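ESX-5 secretion-associated protein EspG5 (Mycobacterium marinum, PDB 6VJ5) acts as a cytoplasmic chaperone that specifically binds cognate ESX-5-dependent PE/PPE proteins and helps prevent aggregation of their dimers. Local coordinates at residues 147-151 against 278-283; 169-175 against 266-272; 178-183 against 199-204; 211-215 against 247-252; 238-242 against 254-259. The contacts are given in a common frame with arbitrary orientation. Numbering follows the deposited sequence.

The chain illustrates how nested long-range contacts build a mixed fold around one antiparallel sheet. Contact 1 opens first, at 147-151, and closes last, at 278-283, so that its loop encloses the other four; it joins helices 147-159 and 275-286. Inside it, contact 2 pairs the edge strand 172-175 with strand 267-272. Contact 3 is a short loop nested in contact 2, setting helix 176-188 against helix 197-200 and the turn that follows. Contacts 4 and 5 follow contact 3, also within contact 2, and cross: 211-215 and 238-242 come first, then 247-252 and 254-259. Contact 4 ties helix 206-217 to strand 250-256, the strand that contact 5 joins to strand 234-247.

Contact 1 (147-151 against 278-283); sequences SASIA and VQVGVK
Small residues let two helices come close together, as here. Residues 147-151 form the first turn of helix 147-159, and 278-283 lie within helix 275-286; the local axes approach to 8.4 Å, with 113° between their N-to-C directions. Two near points set the register: Ser147 CA to Lys283 CA and Ala151 CA to Gln279 CA, each 5.3 Å. Ser147, chi1 m, points toward the second helix, with OG 3.6 Å from Lys283 CB; its carbonyl O accepts Ala151 N at 2.8 Å and lies 3.7 Å from Val282 CG1. Ala148 meets Gln279 from the side, CA to CG 4.1 Å. Ile150 (m, t) brings CG2 to 3.8 Å from Val282 CG1. Ala151 then presses its methyl into the other helix, CB lying 3.8 Å from Gln279 CA, 3.9 Å from Val282 CG2 and 4.1 Å from Val278 O. Val282 (t) thus reaches both Ile150 and Ala151. Outside the pair, Trp294 packs on Ser147, while Val282 also rests on Leu242, which seats helix 275-286 against the sheet. With no hydrogen bond between the segments, the contact relies on van der Waals fit, and its small side chains let methyl groups rest directly on the opposing backbone.

Contact 2 (169-175 against 266-272); sequences INAVNVP and AWLAICP
Strand 172-175 ends one edge of the sheet, antiparallel to 267-272; the local axes approach to 4.5 Å, with 149° between their directions. Val172 and Ile270 form one hydrogen-bonded pair (Val172 N to Ile270 O 3.0 Å, Ile270 N to Val172 O 2.8 Å), Val174 and Leu268 the next (Val174 N to Leu268 O 3.0 Å, Leu268 N to Val174 O 2.9 Å). These four side chains share a face (Val172 p, Val174 m, Leu268 t,p, Ile270 m,t), with Val174 CG2 3.9 Å from Ile270 CD1. Met179 packs there. The non-hydrogen-bonded pair Asn173 and Ala269 occupies the other, Asn173 OD1 3.5 Å from Ala269 CB. Ahead of the strand, Ile169 (p,t) lays CD1 3.4 Å from Cys271 C and CG1 3.7 Å from Pro272 CD. At the far end Trp267 (m, chi2 84°) leans its CZ3 to 3.9 Å from Pro175 CD. Pro175 stands at the N-cap position of helix 176-188, making this an edge strand that leads directly into a helix packed on the sheet.

Contact 3 (178-183 against 199-204); sequences EMLEAT and LRRMGI
A helix can also pack against a turn, as 178-183 does against 199-204. The first segment is helix, with Ala182 N to Glu178 O 3.0 Å and Thr183 N to Met179 O 2.7 Å; Thr183 (chi1 m) also returns its OG1 to Met179 O at 2.7 Å. The second leaves helix 197-200 through a type I turn from Arg200 to Gly203. Ala182 faces the turn and is the low point of the helix surface, its CA 6.5 Å from Leu199 CA. Two bumps fill the space around its methyl: Leu199 (m,p) places CD1 3.3 Å from Ala182 CB, and Met202 (chi1 -111°, chi2 t, chi3 m) bends CE to 3.6 Å from the same CB. The turn ends in a Schellman motif: Gly203, at phi 94°, has a backbone in which a CB would be jammed against the preceding carbonyl, and Gly203 N bonds Arg200 O at 2.8 Å while Ile204 N reaches Leu199 O weakly at 3.4 Å. This reversal sends the chain into Ile204, whose CD1 (m,t side chain) lies 4.0 Å from Met179 SD. Met179 (t,p,t) starts out sideways but curls its end inward, CE 4.2 Å from Leu199 CD2 and SD 4.4 Å from Met202 CE. On the sheet side of this cluster Val174 and Ile270 touch both Met179 and Ile204, while an apolar side chain of the PPE41 chain also packs on Met179.

Contact 4 (211-215 against 247-252); sequences ALGQA and GSGGRI
Residues 211-215 belong to helix 206-217, with Ala215 N bonded to Ala211 O at 3.0 Å. Against it stands a tight hairpin turn: 247-250 is a type I beta turn closed by Gly250 N to Gly247 O at 2.8 Å and Gly247 N to Gly250 O at 3.1 Å, after which the chain runs on as strand 250-256. The local axes of helix and strand make 89° between their directions and are 8.9 Å apart at closest approach. The backbones come nearer at the turn, Ala215 CA to Gly247 CA 3.8 Å and Ala211 CA to Gly249 CA 4.9 Å. Glycine suits Gly247 and Gly249, where a CB would clash with Ala215 N and Gln214 OE1 respectively, and Gly250 by its positive phi (112°). Ile252 (m,t) points toward the helix and sets its CD1 3.5 Å from Ala211 O, 3.8 Å from Ala211 CB, 4.1 Å from Ala215 CB and 4.2 Å from Leu212 CD1. Gln214 (m,t) extends over the turn, OE1 3.7 Å from Ser248 CB and 2.9 Å from Gly249 N. A water accepts from Ser248 N at 2.6 Å, lies 2.8 Å from Ser248 OG, and gives a weak bond to Gln214 O at 3.2 Å. The chemistry thus divides by position: an isoleucine methyl wedged between alanines inside, and a polar, water-linked outer side at Gln214 and Ser248.

Contact 5 (238-242 against 254-259); sequences SASVL and LYQQAR
Where a beta hairpin loses regular pairing, side chains and water can take over, as between 238-242 and 254-259, running 157° apart with Ser240 CA 5.0 Å from Gln256 CA and Leu242 CA 4.6 Å from Tyr255 CA. Ser240 (chi1 t) donates from OG to Gln256 O at 2.9 Å. Ala239 O is met twice: by Arg259 NH1 at 3.0 Å, Arg259 NH2 forming a salt bridge with same-chain Glu265, and by a water donating at 2.7 Å that accepts weakly from Gln256 NE2 at 3.4 Å. Ser238 OG (chi1 p) donates to Ser240 O at 2.9 Å and also hydrogen-bonds Ala227 N. The segments belong to the hairpin of strands 234-247 and 250-256, neighbouring interior strands of the sheet. Toward the client, polar side chains of the PPE41 chain hydrogen-bond Val241 O and Gln256 NE2. Val241 O receives a CA-H contact from Tyr255 CA at 3.2 Å, and Leu254 O one from Leu242 CA at 3.4 Å. Leu242 (t,p) rests CD1 3.9 Å from Tyr255 CD2 and packs on Val282.

Contact 1 (147-151 against 278-283)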
# COMPACT_ATOMS: atom_id res chain seq x y z
N SER C 147 33.26 13.08 -14.39
CA SER C 147 32.25 14.13 -14.30
C SER C 147 31.87 14.63 -15.69
O SER C 147 30.70 14.95 -15.95
CB SER C 147 32.79 15.27 -13.44
OG SER C 147 33.47 14.76 -12.31
N ALA C 148 32.84 14.68 -16.60
CA ALA C 148 32.58 15.21 -17.94
C ALA C 148 31.55 14.38 -18.69
O ALA C 148 30.67 14.93 -19.36
CB ALA C 148 33.88 15.30 -18.73
N SER C 149 31.65 13.05 -18.60
CA SER C 149 30.67 12.20 -19.27
C SER C 149 29.27 12.47 -18.76
O SER C 149 28.31 12.55 -19.55
CB SER C 149 31.04 10.73 -19.09
OG SER C 149 31.39 10.45 -17.74
N ILE C 150 29.11 12.63 -17.45
CA ILE C 150 27.81 12.98 -16.89
C ILE C 150 27.38 14.35 -17.39
O ILE C 150 26.24 14.53 -17.86
CB ILE C 150 27.87 12.94 -15.35
CG1 ILE C 150 28.28 11.55 -14.86
CG2 ILE C 150 26.52 13.32 -14.75
CD1 ILE C 150 28.53 11.46 -13.36
N ALA C 151 28.27 15.34 -17.31
CA ALA C 151 27.94 16.68 -17.79
C ALA C 151 27.49 16.65 -19.24
O ALA C 151 26.50 17.29 -19.61
CB ALA C 151 29.14 17.61 -17.61
N VAL C 278 29.69 23.86 -16.58
CA VAL C 278 28.72 22.80 -16.35
C VAL C 278 29.42 21.53 -15.91
O VAL C 278 28.91 20.77 -15.08
CB VAL C 278 27.87 22.57 -17.62
CG1 VAL C 278 26.96 21.36 -17.43
CG2 VAL C 278 27.06 23.81 -17.94
N GLN C 279 30.62 21.27 -16.45
CA GLN C 279 31.43 20.16 -15.97
C GLN C 279 31.89 20.41 -14.53
O GLN C 279 31.91 19.48 -13.72
CB GLN C 279 32.63 19.95 -16.90
CG GLN C 279 33.64 18.90 -16.44
CD GLN C 279 34.70 19.46 -15.50
OE1 GLN C 279 34.95 18.91 -14.43
NE2 GLN C 279 35.33 20.57 -15.90
N VAL C 280 32.24 21.65 -14.20
CA VAL C 280 32.64 21.96 -12.84
C VAL C 280 31.47 21.77 -11.88
O VAL C 280 31.64 21.33 -10.74
CB VAL C 280 33.20 23.39 -12.75
CG1 VAL C 280 33.45 23.79 -11.30
CG2 VAL C 280 34.47 23.52 -13.57
N GLY C 281 30.26 22.10 -12.33
CA GLY C 281 29.10 21.99 -11.46
C GLY C 281 28.74 20.54 -11.16
O GLY C 281 28.40 20.20 -10.03
N VAL C 282 28.81 19.68 -12.18
CA VAL C 282 28.55 18.26 -11.97
C VAL C 282 29.56 17.69 -10.99
O VAL C 282 29.21 16.98 -10.04
CB VAL C 282 28.58 17.51 -13.32
CG1 VAL C 282 28.58 16.00 -13.08
CG2 VAL C 282 27.41 17.94 -14.18
N LYS C 283 30.84 17.99 -11.21
CA LYS C 283 31.88 17.52 -10.29
C LYS C 283 31.61 18.00 -8.87
O LYS C 283 31.81 17.26 -7.91
CB LYS C 283 33.25 18.00 -10.76
CG LYS C 283 34.40 17.46 -9.93
CD LYS C 283 35.72 18.13 -10.31
CE LYS C 283 36.87 17.56 -9.50
NZ LYS C 283 37.13 16.13 -9.85

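Contact 2 (169-175 against 266-272)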
# COMPACT_ATOMS: atom_id res chain seq x y z
N ILE C 169 27.09 36.61 -18.46
CA ILE C 169 27.08 37.04 -17.07
C ILE C 169 28.49 36.94 -16.50
O ILE C 169 29.36 36.28 -17.06
CB ILE C 169 26.10 36.22 -16.21
CG1 ILE C 169 26.70 34.86 -15.86
CG2 ILE C 169 24.78 36.03 -16.94
CD1 ILE C 169 26.00 34.20 -14.68
N ASN C 170 28.68 37.57 -15.35
CA ASN C 170 29.95 37.56 -14.63
C ASN C 170 29.83 36.60 -13.45
O ASN C 170 29.07 36.86 -12.50
CB ASN C 170 30.32 38.97 -14.17
CG ASN C 170 30.17 40.00 -15.27
OD1 ASN C 170 29.17 40.70 -15.35
ND2 ASN C 170 31.18 40.09 -16.14
N ALA C 171 30.59 35.51 -13.50
CA ALA C 171 30.55 34.52 -12.43
C ALA C 171 30.75 35.18 -11.08
O ALA C 171 31.49 36.15 -10.95
CB ALA C 171 31.62 33.45 -12.68
N VAL C 172 30.07 34.65 -10.06
CA VAL C 172 30.16 35.22 -8.72
C VAL C 172 29.66 34.18 -7.73
O VAL C 172 28.88 33.29 -8.08
CB VAL C 172 29.36 36.54 -8.63
CG1 VAL C 172 27.89 36.33 -9.01
CG2 VAL C 172 29.48 37.17 -7.25
N ASN C 173 30.17 34.26 -6.51
CA ASN C 173 29.72 33.46 -5.38
C ASN C 173 29.01 34.37 -4.40
O ASN C 173 29.54 35.42 -4.03
CB ASN C 173 30.89 32.76 -4.69
CG ASN C 173 31.62 31.80 -5.60
OD1 ASN C 173 31.01 31.03 -6.33
ND2 ASN C 173 32.95 31.85 -5.55
N VAL C 174 27.82 33.97 -3.96
CA VAL C 174 27.04 34.77 -3.02
C VAL C 174 26.61 33.90 -1.84
O VAL C 174 26.46 32.68 -1.99
CB VAL C 174 25.82 35.40 -3.71
CG1 VAL C 174 26.27 36.37 -4.79
CG2 VAL C 174 24.93 34.32 -4.30
N PRO C 175 26.42 34.48 -0.65
CA PRO C 175 25.90 33.68 0.47
C PRO C 175 24.52 33.12 0.15
O PRO C 175 23.62 33.85 -0.30
CB PRO C 175 25.84 34.68 1.64
CG PRO C 175 26.79 35.78 1.25
CD PRO C 175 26.73 35.86 -0.25
N ALA C 266 26.71 28.52 3.61
CA ALA C 266 27.13 28.00 2.31
C ALA C 266 27.15 29.09 1.25
O ALA C 266 26.60 30.18 1.43
CB ALA C 266 26.20 26.86 1.88
N TRP C 267 27.78 28.77 0.12
CA TRP C 267 27.95 29.70 -0.99
C TRP C 267 27.30 29.14 -2.25
O TRP C 267 27.49 27.96 -2.58
CB TRP C 267 29.44 29.96 -1.26
CG TRP C 267 30.12 30.68 -0.13
CD1 TRP C 267 30.64 30.12 1.00
CD2 TRP C 267 30.33 32.09 -0.02
NE1 TRP C 267 31.16 31.10 1.80
CE2 TRP C 267 30.99 32.32 1.20
CE3 TRP C 267 30.03 33.18 -0.84
CZ2 TRP C 267 31.35 33.59 1.63
CZ3 TRP C 267 30.39 34.45 -0.41
CH2 TRP C 267 31.05 34.64 0.81
N LEU C 268 26.54 29.98 -2.94
CA LEU C 268 25.94 29.64 -4.23
C LEU C 268 26.76 30.26 -5.34
O LEU C 268 27.04 31.47 -5.32
CB LEU C 268 24.49 30.12 -4.31
CG LEU C 268 23.71 29.66 -5.55
CD1 LEU C 268 23.39 28.17 -5.49
CD2 LEU C 268 22.44 30.48 -5.73
N ALA C 269 27.17 29.44 -6.30
CA ALA C 269 27.90 29.90 -7.47
C ALA C 269 26.90 30.24 -8.57
O ALA C 269 26.03 29.42 -8.90
CB ALA C 269 28.88 28.84 -7.95
N ILE C 270 27.02 31.44 -9.12
CA ILE C 270 26.20 31.89 -10.24
C ILE C 270 27.15 32.06 -11.42
O ILE C 270 28.05 32.90 -11.38
CB ILE C 270 25.46 33.20 -9.93
CG1 ILE C 270 24.65 33.03 -8.65
CG2 ILE C 270 24.55 33.57 -11.09
CD1 ILE C 270 24.09 34.33 -8.11
N CYS C 271 26.95 31.26 -12.46
CA CYS C 271 27.92 31.10 -13.53
C CYS C 271 27.22 31.05 -14.88
O CYS C 271 26.04 30.69 -14.96
CB CYS C 271 28.73 29.81 -13.35
SG CYS C 271 29.77 29.79 -11.86
N PRO C 272 27.91 31.44 -15.95
CA PRO C 272 27.39 31.15 -17.29
C PRO C 272 27.58 29.68 -17.60
O PRO C 272 28.61 29.08 -17.28
CB PRO C 272 28.24 32.04 -18.20
CG PRO C 272 29.54 32.17 -17.47
CD PRO C 272 29.21 32.13 -15.99

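Contact 3 (178-183 against 199-204)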
# COMPACT_ATOMS: atom_id res chain seq x y z
N GLU C 178 21.37 34.45 2.35
CA GLU C 178 21.06 35.81 1.93
C GLU C 178 20.52 35.85 0.51
O GLU C 178 19.66 36.68 0.18
CB GLU C 178 22.29 36.71 2.04
CG GLU C 178 22.60 37.20 3.46
CD GLU C 178 23.43 36.23 4.27
OE1 GLU C 178 23.61 35.07 3.83
OE2 GLU C 178 23.91 36.62 5.36
N MET C 179 20.99 34.94 -0.35
CA MET C 179 20.53 34.90 -1.74
C MET C 179 19.09 34.42 -1.84
O MET C 179 18.30 34.95 -2.64
CB MET C 179 21.44 34.01 -2.57
CG MET C 179 21.04 33.89 -4.02
SD MET C 179 21.20 35.47 -4.87
CE MET C 179 20.52 35.03 -6.46
N LEU C 180 18.73 33.37 -1.09
CA LEU C 180 17.35 32.88 -1.15
C LEU C 180 16.38 33.94 -0.65
O LEU C 180 15.30 34.12 -1.22
CB LEU C 180 17.21 31.60 -0.34
CG LEU C 180 17.95 30.39 -0.91
CD1 LEU C 180 18.43 29.56 0.27
CD2 LEU C 180 17.09 29.59 -1.86
N GLU C 181 16.76 34.65 0.41
CA GLU C 181 15.91 35.70 0.95
C GLU C 181 15.73 36.83 -0.06
O GLU C 181 14.62 37.34 -0.23
CB GLU C 181 16.52 36.23 2.25
CG GLU C 181 15.71 37.33 2.90
CD GLU C 181 16.10 37.54 4.35
OE1 GLU C 181 16.95 36.78 4.85
OE2 GLU C 181 15.55 38.46 4.98
N ALA C 182 16.81 37.21 -0.75
CA ALA C 182 16.72 38.30 -1.72
C ALA C 182 16.02 37.83 -3.00
O ALA C 182 15.29 38.59 -3.64
CB ALA C 182 18.11 38.83 -2.06
N THR C 183 16.25 36.58 -3.39
CA THR C 183 15.54 36.04 -4.55
C THR C 183 14.05 35.92 -4.27
O THR C 183 13.22 36.21 -5.15
CB THR C 183 16.12 34.68 -4.93
OG1 THR C 183 17.52 34.80 -5.19
CG2 THR C 183 15.43 34.14 -6.16
N LEU C 199 20.26 42.38 -4.64
CA LEU C 199 21.09 41.43 -5.37
C LEU C 199 22.36 42.10 -5.86
O LEU C 199 23.45 41.52 -5.75
CB LEU C 199 20.30 40.81 -6.52
CG LEU C 199 19.44 39.64 -6.05
CD1 LEU C 199 18.30 40.09 -5.15
CD2 LEU C 199 18.89 38.86 -7.23
N ARG C 200 22.26 43.32 -6.38
CA ARG C 200 23.45 44.08 -6.74
C ARG C 200 24.31 44.37 -5.52
O ARG C 200 25.54 44.26 -5.57
CB ARG C 200 23.05 45.39 -7.43
CG ARG C 200 22.77 45.26 -8.93
CD ARG C 200 22.64 46.63 -9.60
NE ARG C 200 21.37 47.26 -9.29
CZ ARG C 200 20.22 46.97 -9.90
NH1 ARG C 200 20.19 46.04 -10.85
NH2 ARG C 200 19.10 47.59 -9.55
N ARG C 201 23.68 44.72 -4.40
CA ARG C 201 24.45 44.99 -3.18
C ARG C 201 25.17 43.74 -2.68
O ARG C 201 26.07 43.86 -1.85
CB ARG C 201 23.52 45.55 -2.11
CG ARG C 201 24.23 46.07 -0.88
CD ARG C 201 23.23 46.52 0.17
NE ARG C 201 22.88 47.93 0.03
CZ ARG C 201 21.86 48.39 -0.69
NH1 ARG C 201 21.08 47.55 -1.37
NH2 ARG C 201 21.63 49.69 -0.74
N MET C 202 24.79 42.56 -3.17
CA MET C 202 25.53 41.34 -2.87
C MET C 202 26.72 41.13 -3.80
O MET C 202 27.42 40.12 -3.66
CB MET C 202 24.59 40.13 -2.94
CG MET C 202 24.31 39.47 -1.60
SD MET C 202 23.12 38.11 -1.71
CE MET C 202 21.66 38.99 -2.28
N GLY C 203 26.95 42.04 -4.74
CA GLY C 203 28.06 41.91 -5.67
C GLY C 203 27.71 41.25 -6.98
O GLY C 203 28.63 40.89 -7.74
N ILE C 204 26.44 41.08 -7.30
CA ILE C 204 26.00 40.46 -8.54
C ILE C 204 25.93 41.55 -9.60
O ILE C 204 25.35 42.62 -9.37
CB ILE C 204 24.65 39.76 -8.37
CG1 ILE C 204 24.70 38.78 -7.19
CG2 ILE C 204 24.27 39.04 -9.65
CD1 ILE C 204 23.37 38.13 -6.85

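Contact 4 (211-215 against 247-252)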
# COMPACT_ATOMS: atom_id res chain seq x y z
N ALA C 211 20.02 38.71 -16.67
CA ALA C 211 19.86 37.36 -17.20
C ALA C 211 19.20 36.45 -16.18
O ALA C 211 18.36 35.61 -16.53
CB ALA C 211 21.21 36.79 -17.63
N LEU C 212 19.56 36.60 -14.90
CA LEU C 212 18.95 35.79 -13.86
C LEU C 212 17.45 36.03 -13.79
O LEU C 212 16.65 35.09 -13.77
CB LEU C 212 19.61 36.11 -12.52
CG LEU C 212 19.49 35.10 -11.39
CD1 LEU C 212 19.97 33.73 -11.79
CD2 LEU C 212 20.30 35.63 -10.20
N GLY C 213 17.04 37.30 -13.77
CA GLY C 213 15.62 37.60 -13.73
C GLY C 213 14.86 36.96 -14.87
O GLY C 213 13.72 36.52 -14.70
N GLN C 214 15.48 36.90 -16.05
CA GLN C 214 14.82 36.28 -17.20
C GLN C 214 14.72 34.77 -17.03
O GLN C 214 13.68 34.18 -17.33
CB GLN C 214 15.59 36.64 -18.47
CG GLN C 214 15.35 38.07 -18.93
CD GLN C 214 16.53 38.67 -19.68
OE1 GLN C 214 17.43 37.95 -20.12
NE2 GLN C 214 16.53 39.99 -19.81
N ALA C 215 15.79 34.13 -16.56
CA ALA C 215 15.77 32.69 -16.39
C ALA C 215 14.81 32.26 -15.29
O ALA C 215 14.13 31.24 -15.42
CB ALA C 215 17.19 32.18 -16.10
N GLY C 247 17.06 31.28 -20.06
CA GLY C 247 16.34 32.53 -20.18
C GLY C 247 16.66 33.27 -21.47
O GLY C 247 17.55 32.89 -22.24
N SER C 248 15.90 34.34 -21.70
CA SER C 248 16.13 35.19 -22.88
C SER C 248 17.61 35.52 -23.03
O SER C 248 18.14 35.53 -24.15
CB SER C 248 15.33 36.48 -22.76
OG SER C 248 13.94 36.22 -22.66
N GLY C 249 18.28 35.82 -21.92
CA GLY C 249 19.67 36.20 -21.92
C GLY C 249 20.66 35.06 -21.93
O GLY C 249 21.84 35.29 -21.70
N GLY C 250 20.21 33.84 -22.16
CA GLY C 250 21.09 32.69 -22.25
C GLY C 250 20.89 31.73 -21.08
O GLY C 250 20.04 31.92 -20.21
N ARG C 251 21.73 30.70 -21.10
CA ARG C 251 21.65 29.60 -20.15
C ARG C 251 22.57 29.85 -18.96
O ARG C 251 23.77 30.10 -19.14
CB ARG C 251 22.02 28.28 -20.82
CG ARG C 251 21.94 27.07 -19.91
CD ARG C 251 22.18 25.80 -20.70
NE ARG C 251 21.11 25.57 -21.67
CZ ARG C 251 21.25 24.86 -22.78
NH1 ARG C 251 22.43 24.33 -23.08
NH2 ARG C 251 20.22 24.69 -23.60
N ILE C 252 22.01 29.76 -17.76
CA ILE C 252 22.72 30.03 -16.52
C ILE C 252 22.84 28.74 -15.72
O ILE C 252 21.97 27.86 -15.79
CB ILE C 252 22.01 31.12 -15.69
CG1 ILE C 252 21.75 32.36 -16.55
CG2 ILE C 252 22.82 31.48 -14.46
CD1 ILE C 252 21.03 33.48 -15.83
O HOH W 1 13.67 34.55 -20.48

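Contact 5 (238-242 against 254-259)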
# COMPACT_ATOMS: atom_id res chain seq x y z
N SER C 238 23.64 14.55 -2.22
CA SER C 238 24.67 15.57 -2.39
C SER C 238 24.21 16.86 -1.73
O SER C 238 23.06 17.28 -1.91
CB SER C 238 24.98 15.80 -3.86
OG SER C 238 23.80 16.10 -4.59
N ALA C 239 25.09 17.49 -0.96
CA ALA C 239 24.74 18.73 -0.29
C ALA C 239 24.42 19.84 -1.29
O ALA C 239 23.74 20.80 -0.94
CB ALA C 239 25.87 19.18 0.64
N SER C 240 24.88 19.70 -2.53
CA SER C 240 24.73 20.71 -3.56
C SER C 240 23.91 20.16 -4.72
O SER C 240 23.95 18.96 -5.02
CB SER C 240 26.09 21.17 -4.08
OG SER C 240 25.96 21.90 -5.28
N VAL C 241 23.16 21.05 -5.37
CA VAL C 241 22.41 20.73 -6.57
C VAL C 241 22.86 21.67 -7.68
O VAL C 241 23.11 22.85 -7.44
CB VAL C 241 20.89 20.86 -6.35
CG1 VAL C 241 20.12 20.46 -7.61
CG2 VAL C 241 20.44 20.03 -5.16
N LEU C 242 22.97 21.13 -8.89
CA LEU C 242 23.26 21.93 -10.08
C LEU C 242 21.94 22.24 -10.79
O LEU C 242 21.24 21.32 -11.23
CB LEU C 242 24.20 21.21 -11.04
CG LEU C 242 24.38 21.88 -12.40
CD1 LEU C 242 25.03 23.25 -12.26
CD2 LEU C 242 25.20 20.99 -13.34
N LEU C 254 23.59 27.30 -11.74
CA LEU C 254 23.61 27.61 -10.32
C LEU C 254 23.94 26.36 -9.54
O LEU C 254 23.41 25.28 -9.82
CB LEU C 254 22.26 28.16 -9.86
CG LEU C 254 21.71 29.35 -10.64
CD1 LEU C 254 20.19 29.39 -10.56
CD2 LEU C 254 22.30 30.64 -10.10
N TYR C 255 24.81 26.50 -8.55
CA TYR C 255 25.15 25.35 -7.72
C TYR C 255 25.90 25.82 -6.48
O TYR C 255 26.58 26.84 -6.51
CB TYR C 255 25.99 24.33 -8.49
CG TYR C 255 27.32 24.88 -8.95
CD1 TYR C 255 28.43 24.83 -8.12
CD2 TYR C 255 27.47 25.44 -10.21
CE1 TYR C 255 29.65 25.32 -8.53
CE2 TYR C 255 28.69 25.93 -10.63
CZ TYR C 255 29.78 25.87 -9.78
OH TYR C 255 31.00 26.36 -10.19
N GLN C 256 25.76 25.05 -5.41
CA GLN C 256 26.57 25.27 -4.21
C GLN C 256 27.96 24.69 -4.42
O GLN C 256 28.16 23.75 -5.19
CB GLN C 256 25.92 24.61 -2.99
CG GLN C 256 24.80 25.43 -2.37
CD GLN C 256 24.01 24.64 -1.35
OE1 GLN C 256 24.34 24.63 -0.16
NE2 GLN C 256 22.97 23.97 -1.81
N GLN C 257 28.93 25.27 -3.72
CA GLN C 257 30.29 24.76 -3.72
C GLN C 257 30.55 24.02 -2.41
O GLN C 257 29.92 24.29 -1.39
CB GLN C 257 31.29 25.90 -3.89
CG GLN C 257 31.31 26.45 -5.30
CD GLN C 257 32.32 27.55 -5.48
OE1 GLN C 257 32.73 28.19 -4.52
NE2 GLN C 257 32.74 27.77 -6.72
N ALA C 258 31.48 23.06 -2.47
CA ALA C 258 31.78 22.23 -1.32
C ALA C 258 32.11 23.08 -0.10
O ALA C 258 32.90 24.02 -0.17
CB ALA C 258 32.95 21.30 -1.64
N ARG C 259 31.49 22.73 1.03
CA ARG C 259 31.59 23.52 2.25
C ARG C 259 32.16 22.69 3.39
O ARG C 259 33.11 23.11 4.06
CB ARG C 259 30.21 24.06 2.63
CG ARG C 259 29.08 23.10 2.27
CD ARG C 259 27.72 23.59 2.72
NE ARG C 259 26.66 22.95 1.94
CZ ARG C 259 25.41 22.78 2.36
NH1 ARG C 259 24.52 22.20 1.57
NH2 ARG C 259 25.06 23.19 3.57
O HOH W 2 21.30 21.64 0.01